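PDB 3HR6: putative surface-anchored fimbrial subunit from Corynebacterium diphtheriae, which probably serves as the shaft pilin of a cell-wall-attached pilus, its tandem Ig-like modules stiffened by isopeptide and disulfide bonds and containing a calcium site. Local coordinates for residues Val148-Pro154 with Asn166-Ala172; Lys204-Gly210 with Gln250-Phe256. All blocks are in the same frame, centred on the assembly; numbering follows the deposited sequence.

Contact 1 of 2, residues Val148-Pro154 with Asn166-Ala172. With CA (calcium ion), chain B.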
loop_
_atom_site.group_PDB
_atom_site.type_symbol
_atom_site.label_atom_id
_atom_site.label_comp_id
_atom_site.label_asym_id
_atom_site.label_seq_id
_atom_site.Cartn_x
_atom_site.Cartn_y
_atom_site.Cartn_z
ATOM N N VAL A 148 5.482 -4.155 5.269
ATOM C CA VAL A 148 5.953 -3.005 6.036
ATOM C C VAL A 148 6.525 -2.013 5.020
ATOM O O VAL A 148 7.511 -2.303 4.378
ATOM C CB VAL A 148 7.038 -3.421 7.033
ATOM C CG1 VAL A 148 7.609 -2.191 7.751
ATOM C CG2 VAL A 148 6.485 -4.455 8.016
ATOM N N LYS A 149 5.831 -0.896 4.901
ATOM C CA LYS A 149 6.242 0.204 4.064
ATOM C C LYS A 149 6.899 1.287 4.895
ATOM O O LYS A 149 6.345 1.753 5.886
ATOM C CB LYS A 149 5.067 0.756 3.262
ATOM C CG LYS A 149 5.484 1.852 2.300
ATOM C CD LYS A 149 4.397 2.323 1.418
ATOM C CE LYS A 149 4.869 3.511 0.563
ATOM N NZ LYS A 149 4.041 3.770 -0.637
ATOM N N THR A 150 8.056 1.733 4.458
ATOM C CA THR A 150 8.751 2.872 5.020
ATOM C C THR A 150 9.176 3.861 3.947
ATOM O O THR A 150 9.216 3.538 2.759
ATOM C CB THR A 150 9.954 2.415 5.805
ATOM O OG1 THR A 150 10.846 1.626 4.971
ATOM C CG2 THR A 150 9.515 1.662 7.079
ATOM N N ALA A 151 9.530 5.050 4.395
ATOM C CA ALA A 151 10.079 6.114 3.542
ATOM C C ALA A 151 11.493 6.402 3.999
ATOM O O ALA A 151 11.816 6.293 5.177
ATOM C CB ALA A 151 9.249 7.378 3.617
ATOM N N VAL A 152 12.348 6.700 3.023
ATOM C CA VAL A 152 13.755 6.954 3.222
ATOM C C VAL A 152 14.084 8.239 2.438
ATOM O O VAL A 152 13.530 8.467 1.385
ATOM C CB VAL A 152 14.573 5.774 2.670
ATOM C CG1 VAL A 152 16.034 6.084 2.639
ATOM C CG2 VAL A 152 14.261 4.520 3.540
ATOM N N ASP A 153 14.942 9.093 2.990
ATOM C CA ASP A 153 15.461 10.231 2.234
ATOM C C ASP A 153 16.636 9.696 1.388
ATOM O O ASP A 153 17.694 9.268 1.920
ATOM C CB ASP A 153 15.964 11.328 3.167
ATOM C CG ASP A 153 16.462 12.536 2.415
ATOM O OD1 ASP A 153 16.314 12.559 1.167
ATOM O OD2 ASP A 153 16.969 13.472 3.083
ATOM N N PRO A 154 16.482 9.700 0.055
ATOM C CA PRO A 154 17.541 9.107 -0.786
ATOM C C PRO A 154 18.744 10.002 -1.016
ATOM O O PRO A 154 19.759 9.548 -1.597
ATOM C CB PRO A 154 16.825 8.877 -2.126
ATOM C CG PRO A 154 15.788 9.858 -2.155
ATOM C CD PRO A 154 15.320 10.059 -0.743
ATOM N N ASN A 166 13.462 14.042 -4.324
ATOM C CA ASN A 166 12.901 12.721 -4.399
ATOM C C ASN A 166 12.704 12.069 -3.037
ATOM O O ASN A 166 13.477 12.253 -2.112
ATOM C CB ASN A 166 13.791 11.824 -5.228
ATOM C CG ASN A 166 14.002 12.343 -6.623
ATOM O OD1 ASN A 166 13.058 12.651 -7.345
ATOM N ND2 ASN A 166 15.267 12.482 -7.010
ATOM N N VAL A 167 11.622 11.303 -2.963
ATOM C CA VAL A 167 11.351 10.400 -1.862
ATOM C C VAL A 167 11.750 9.017 -2.309
ATOM O O VAL A 167 11.741 8.707 -3.503
ATOM C CB VAL A 167 9.865 10.456 -1.426
ATOM C CG1 VAL A 167 8.852 10.060 -2.597
ATOM C CG2 VAL A 167 9.607 9.616 -0.123
ATOM N N LYS A 168 12.061 8.177 -1.343
ATOM C CA LYS A 168 12.285 6.757 -1.581
ATOM C C LYS A 168 11.367 5.974 -0.660
ATOM O O LYS A 168 11.184 6.329 0.494
ATOM C CB LYS A 168 13.732 6.406 -1.298
ATOM C CG LYS A 168 14.097 4.934 -1.483
ATOM C CD LYS A 168 15.603 4.795 -1.523
ATOM C CE LYS A 168 16.053 3.413 -1.420
ATOM N NZ LYS A 168 17.546 3.351 -1.406
ATOM N N TYR A 169 10.739 4.942 -1.200
ATOM C CA TYR A 169 9.931 4.024 -0.421
ATOM C C TYR A 169 10.494 2.633 -0.472
ATOM O O TYR A 169 11.104 2.232 -1.441
ATOM C CB TYR A 169 8.513 3.998 -0.911
ATOM C CG TYR A 169 7.749 5.248 -0.690
ATOM C CD1 TYR A 169 7.530 5.735 0.589
ATOM C CD2 TYR A 169 7.253 5.963 -1.746
ATOM C CE1 TYR A 169 6.793 6.938 0.781
ATOM C CE2 TYR A 169 6.525 7.106 -1.575
ATOM C CZ TYR A 169 6.320 7.596 -0.304
ATOM O OH TYR A 169 5.605 8.770 -0.243
ATOM N N ARG A 170 10.274 1.907 0.601
ATOM C CA ARG A 170 10.721 0.533 0.776
ATOM C C ARG A 170 9.520 -0.248 1.287
ATOM O O ARG A 170 8.890 0.130 2.282
ATOM C CB ARG A 170 11.849 0.460 1.780
ATOM C CG ARG A 170 12.338 -0.912 2.049
ATOM C CD ARG A 170 13.303 -0.886 3.185
ATOM N NE ARG A 170 14.029 -2.133 3.321
ATOM C CZ ARG A 170 13.650 -3.173 4.049
ATOM N NH1 ARG A 170 12.517 -3.146 4.747
ATOM N NH2 ARG A 170 14.437 -4.267 4.093
ATOM N N VAL A 171 9.189 -1.312 0.570
ATOM C CA VAL A 171 8.076 -2.182 0.886
ATOM C C VAL A 171 8.591 -3.596 1.099
ATOM O O VAL A 171 9.104 -4.258 0.150
ATOM C CB VAL A 171 6.999 -2.216 -0.233
ATOM C CG1 VAL A 171 5.837 -3.218 0.159
ATOM C CG2 VAL A 171 6.451 -0.833 -0.501
ATOM N N ALA A 172 8.510 -4.070 2.330
ATOM C CA ALA A 172 9.013 -5.387 2.707
ATOM C C ALA A 172 7.838 -6.360 2.931
ATOM O O ALA A 172 7.046 -6.123 3.839
ATOM C CB ALA A 172 9.820 -5.295 3.928
HETATM CA CA CA B . 16.835 14.933 0.865
HETATM O O HOH W 1 10.214 -1.157 4.883
HETATM O O HOH W 2 16.025 13.879 -1.410
HETATM O O HOH W 3 18.599 16.236 -0.553
#
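The Y169 ring carries the end of the K149 side chain over one face and CG2 of V167 over the opposite one. On the lysine side CE lies 3.8 Å from the ring centroid as a CH-pi contact, and NZ stands almost on the ring normal, 4.0 Å from the same centroid. T150 O sits at the ring edge, in plane, while CB of A151 approaches CE1 obliquely at 3.8 Å, its methyl adding a small apolar contact. With CG anti to the backbone N (chi1 -176°) and the chain extended beyond it, K149 lays its end over the ring, and NZ there is joined covalently to CG of N271 and hydrogen-bonded to D191; as an amide nitrogen it should carry no full charge, so it tolerates burial. T150 and R170 share the other face of the sheet. The edge of the R170 guanidinium gives NH1 to water 1 at 3.0 Å; that water also donates to V148 O and bonds OG1 of T150, tying the strands together outside the backbone ladder. Six backbone hydrogen bonds join the strands, the longest and most bent being K168 N to V152 O, 3.1 Å with 141° at the hydrogen. Beyond it P154, lacking an N-H, packs CD on N166 O at 3.2 Å. D153 binds calcium through both carboxylate oxygens, and water 2, also on the metal, donates to N166 O; D155, Q158, G160 and E165 complete the protein ligands. Together these features describe a beta hairpin of an Ig-like pilin module, with a calcium-bound loop at its turn and a lysine-asparagine isopeptide bond beneath its sheet.

Contact 2 of 2, residues Lys204-Gly210 with Gln250-Phe256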
loop_
_atom_site.group_PDB
_atom_site.type_symbol
_atom_site.label_atom_id
_atom_site.label_comp_id
_atom_site.label_asym_id
_atom_site.label_seq_id
_atom_site.Cartn_x
_atom_site.Cartn_y
_atom_site.Cartn_z
ATOM N N LYS A 204 15.922 3.179 -10.605
ATOM C CA LYS A 204 15.970 3.107 -9.149
ATOM C C LYS A 204 14.937 2.196 -8.529
ATOM O O LYS A 204 14.783 2.205 -7.336
ATOM C CB LYS A 204 15.939 4.516 -8.563
ATOM C CG LYS A 204 17.169 5.305 -8.990
ATOM C CD LYS A 204 17.195 6.654 -8.345
ATOM C CE LYS A 204 18.549 7.351 -8.474
ATOM N NZ LYS A 204 18.620 8.147 -9.699
ATOM N N ILE A 205 14.243 1.388 -9.330
ATOM C CA ILE A 205 13.320 0.383 -8.807
ATOM C C ILE A 205 14.101 -0.892 -8.626
ATOM O O ILE A 205 14.676 -1.395 -9.564
ATOM C CB ILE A 205 12.131 0.114 -9.741
ATOM C CG1 ILE A 205 11.399 1.435 -10.059
ATOM C CG2 ILE A 205 11.186 -0.872 -9.103
ATOM C CD1 ILE A 205 10.426 1.300 -11.222
ATOM N N THR A 206 14.109 -1.393 -7.389
ATOM C CA THR A 206 14.840 -2.600 -7.097
ATOM C C THR A 206 13.946 -3.616 -6.405
ATOM O O THR A 206 13.008 -3.272 -5.669
ATOM C CB THR A 206 16.075 -2.323 -6.207
ATOM O OG1 THR A 206 15.628 -1.843 -4.932
ATOM C CG2 THR A 206 17.027 -1.282 -6.915
ATOM N N VAL A 207 14.281 -4.869 -6.658
ATOM C CA VAL A 207 13.524 -5.974 -6.138
ATOM C C VAL A 207 14.531 -7.013 -5.679
ATOM O O VAL A 207 15.424 -7.466 -6.457
ATOM C CB VAL A 207 12.569 -6.587 -7.170
ATOM C CG1 VAL A 207 11.741 -7.708 -6.542
ATOM C CG2 VAL A 207 11.656 -5.557 -7.826
ATOM N N THR A 208 14.380 -7.404 -4.414
ATOM C CA THR A 208 15.201 -8.457 -3.845
ATOM C C THR A 208 14.319 -9.483 -3.122
ATOM O O THR A 208 13.262 -9.148 -2.598
ATOM C CB THR A 208 16.220 -7.903 -2.845
ATOM O OG1 THR A 208 15.549 -7.375 -1.702
ATOM C CG2 THR A 208 17.047 -6.767 -3.469
ATOM N N LEU A 209 14.744 -10.730 -3.136
ATOM C CA LEU A 209 14.107 -11.813 -2.386
ATOM C C LEU A 209 15.158 -12.432 -1.481
ATOM O O LEU A 209 16.145 -12.941 -1.957
ATOM C CB LEU A 209 13.560 -12.870 -3.337
ATOM C CG LEU A 209 12.813 -14.072 -2.747
ATOM C CD1 LEU A 209 11.627 -13.600 -1.885
ATOM C CD2 LEU A 209 12.368 -15.026 -3.817
ATOM N N GLY A 210 14.958 -12.368 -0.168
ATOM C CA GLY A 210 15.946 -12.963 0.745
ATOM C C GLY A 210 17.276 -12.227 0.633
ATOM O O GLY A 210 18.344 -12.836 0.827
ATOM N N GLN A 250 11.027 -15.518 4.074
ATOM C CA GLN A 250 11.937 -14.495 3.535
ATOM C C GLN A 250 11.146 -13.263 3.139
ATOM O O GLN A 250 9.920 -13.306 3.034
ATOM C CB GLN A 250 12.721 -15.065 2.330
ATOM C CG GLN A 250 13.587 -16.231 2.711
ATOM C CD GLN A 250 14.335 -16.787 1.523
ATOM O OE1 GLN A 250 14.426 -16.131 0.491
ATOM N NE2 GLN A 250 14.867 -17.984 1.656
ATOM N N GLU A 251 11.836 -12.139 2.924
ATOM C CA GLU A 251 11.175 -10.911 2.506
ATOM C C GLU A 251 11.478 -10.638 1.056
ATOM O O GLU A 251 12.609 -10.814 0.604
ATOM C CB GLU A 251 11.575 -9.717 3.340
ATOM C CG GLU A 251 11.095 -9.880 4.753
ATOM C CD GLU A 251 11.433 -8.733 5.649
ATOM O OE1 GLU A 251 12.176 -7.791 5.260
ATOM O OE2 GLU A 251 10.939 -8.822 6.786
ATOM N N LEU A 252 10.428 -10.281 0.345
ATOM C CA LEU A 252 10.514 -9.668 -0.942
ATOM C C LEU A 252 10.529 -8.173 -0.700
ATOM O O LEU A 252 9.541 -7.654 -0.188
ATOM C CB LEU A 252 9.279 -10.078 -1.758
ATOM C CG LEU A 252 9.218 -9.487 -3.157
ATOM C CD1 LEU A 252 10.252 -10.123 -4.030
ATOM C CD2 LEU A 252 7.776 -9.653 -3.771
ATOM N N VAL A 253 11.584 -7.461 -1.092
ATOM C CA VAL A 253 11.712 -6.041 -0.810
ATOM C C VAL A 253 11.740 -5.282 -2.116
ATOM O O VAL A 253 12.526 -5.627 -2.966
ATOM C CB VAL A 253 12.980 -5.726 0.004
ATOM C CG1 VAL A 253 13.085 -4.194 0.235
ATOM C CG2 VAL A 253 12.952 -6.524 1.353
ATOM N N VAL A 254 10.794 -4.372 -2.287
ATOM C CA VAL A 254 10.695 -3.478 -3.413
ATOM C C VAL A 254 11.092 -2.116 -2.899
ATOM O O VAL A 254 10.533 -1.625 -1.886
ATOM C CB VAL A 254 9.263 -3.443 -3.966
ATOM C CG1 VAL A 254 9.102 -2.396 -5.106
ATOM C CG2 VAL A 254 8.873 -4.856 -4.412
ATOM N N GLU A 255 12.060 -1.492 -3.570
ATOM C CA GLU A 255 12.390 -0.105 -3.303
ATOM C C GLU A 255 12.282 0.720 -4.539
ATOM O O GLU A 255 12.540 0.245 -5.620
ATOM C CB GLU A 255 13.792 0.042 -2.740
ATOM C CG GLU A 255 13.898 -0.533 -1.357
ATOM C CD GLU A 255 15.253 -0.220 -0.722
ATOM O OE1 GLU A 255 16.271 -0.116 -1.448
ATOM O OE2 GLU A 255 15.280 -0.050 0.511
ATOM N N PHE A 256 11.849 1.965 -4.376
ATOM C CA PHE A 256 11.825 2.892 -5.490
ATOM C C PHE A 256 11.896 4.335 -5.020
ATOM O O PHE A 256 11.579 4.646 -3.871
ATOM C CB PHE A 256 10.567 2.644 -6.343
ATOM C CG PHE A 256 9.269 2.943 -5.654
ATOM C CD1 PHE A 256 8.622 4.150 -5.817
ATOM C CD2 PHE A 256 8.665 1.970 -4.834
ATOM C CE1 PHE A 256 7.398 4.388 -5.160
ATOM C CE2 PHE A 256 7.457 2.219 -4.167
ATOM C CZ PHE A 256 6.819 3.413 -4.363
HETATM O O HOH W 4 14.890 -3.807 -3.153
HETATM O O HOH W 5 17.099 0.253 -3.946
HETATM O O HOH W 6 14.901 -9.149 0.199
#
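T208 and V253 face each other as a hydrogen-bonded antiparallel pair, T208 N reaching V253 O at 2.9 Å and V253 N returning to T208 O. T206 and E255 repeat the pattern, and G210 N closes the ladder on E251 O at 2.9 Å. In the two threonine pairs the hydroxyl leans on the partner's beta carbon: OG1 of T208 is 3.5 Å from CB of V253, OG1 of T206 3.4 Å from CB of E255. Its place between the backbone N and carbonyl carbon (chi1 67° in T208) turns it across to the facing strand, where waters prolong the bonding. Water 6 joins T208 OG1 to E251 O, water 4 joins T206 OG1 to V253 O, and water 5 carries T206 OG1 to OE1 of E255, 2.7 Å from each. Threonine thus suits a watered face, being beta-branched for the strand yet polar. The face with V207, L209, L252 and V254 is apolar: the side chains of V207 and L252 cross obliquely, CG1 meeting CD1 at 3.8 Å, and CD1 of L209 reaches CB of L252 at 4.2 Å. At the end of the ladder G210, without a beta carbon, leaves room for Q250 OE1 at 3.5 Å from its CA, and its positive phi (65°) also favours glycine; H247 hydrogen-bonds that same oxygen. Further out, K174 pairs with E251 in a salt bridge. The apolar face lies against strand 229-236, where V207 and V254 meet V234, and against strand 187-192, where L252 touches F187 and V189; strand 166-174 flanks 251-259 within the sheet.

Overall arrangement
Contacts 1 and 2 belong to one antiparallel sheet, whose strands run 148-152, 166-174, 251-259, 206-209, 212-213; their centres are 11 Å apart. The junction is the pairing of strands 166-174 and 251-259, where Y169 N lies 2.8 Å from F256 O and V171 N 2.8 Å from V254 O, both probable hydrogen bonds. On the watered face E255 of contact 2 makes long, weak ion pairs with K168 and R170 of contact 1. Only contact 1 supplies calcium ligands; the side chain of K204 in contact 2 stays about 12 Å from the metal. The isopeptide bond likewise starts from contact 1, while F256 of contact 2 touches D191, the residue hydrogen-bonded to NZ of K149.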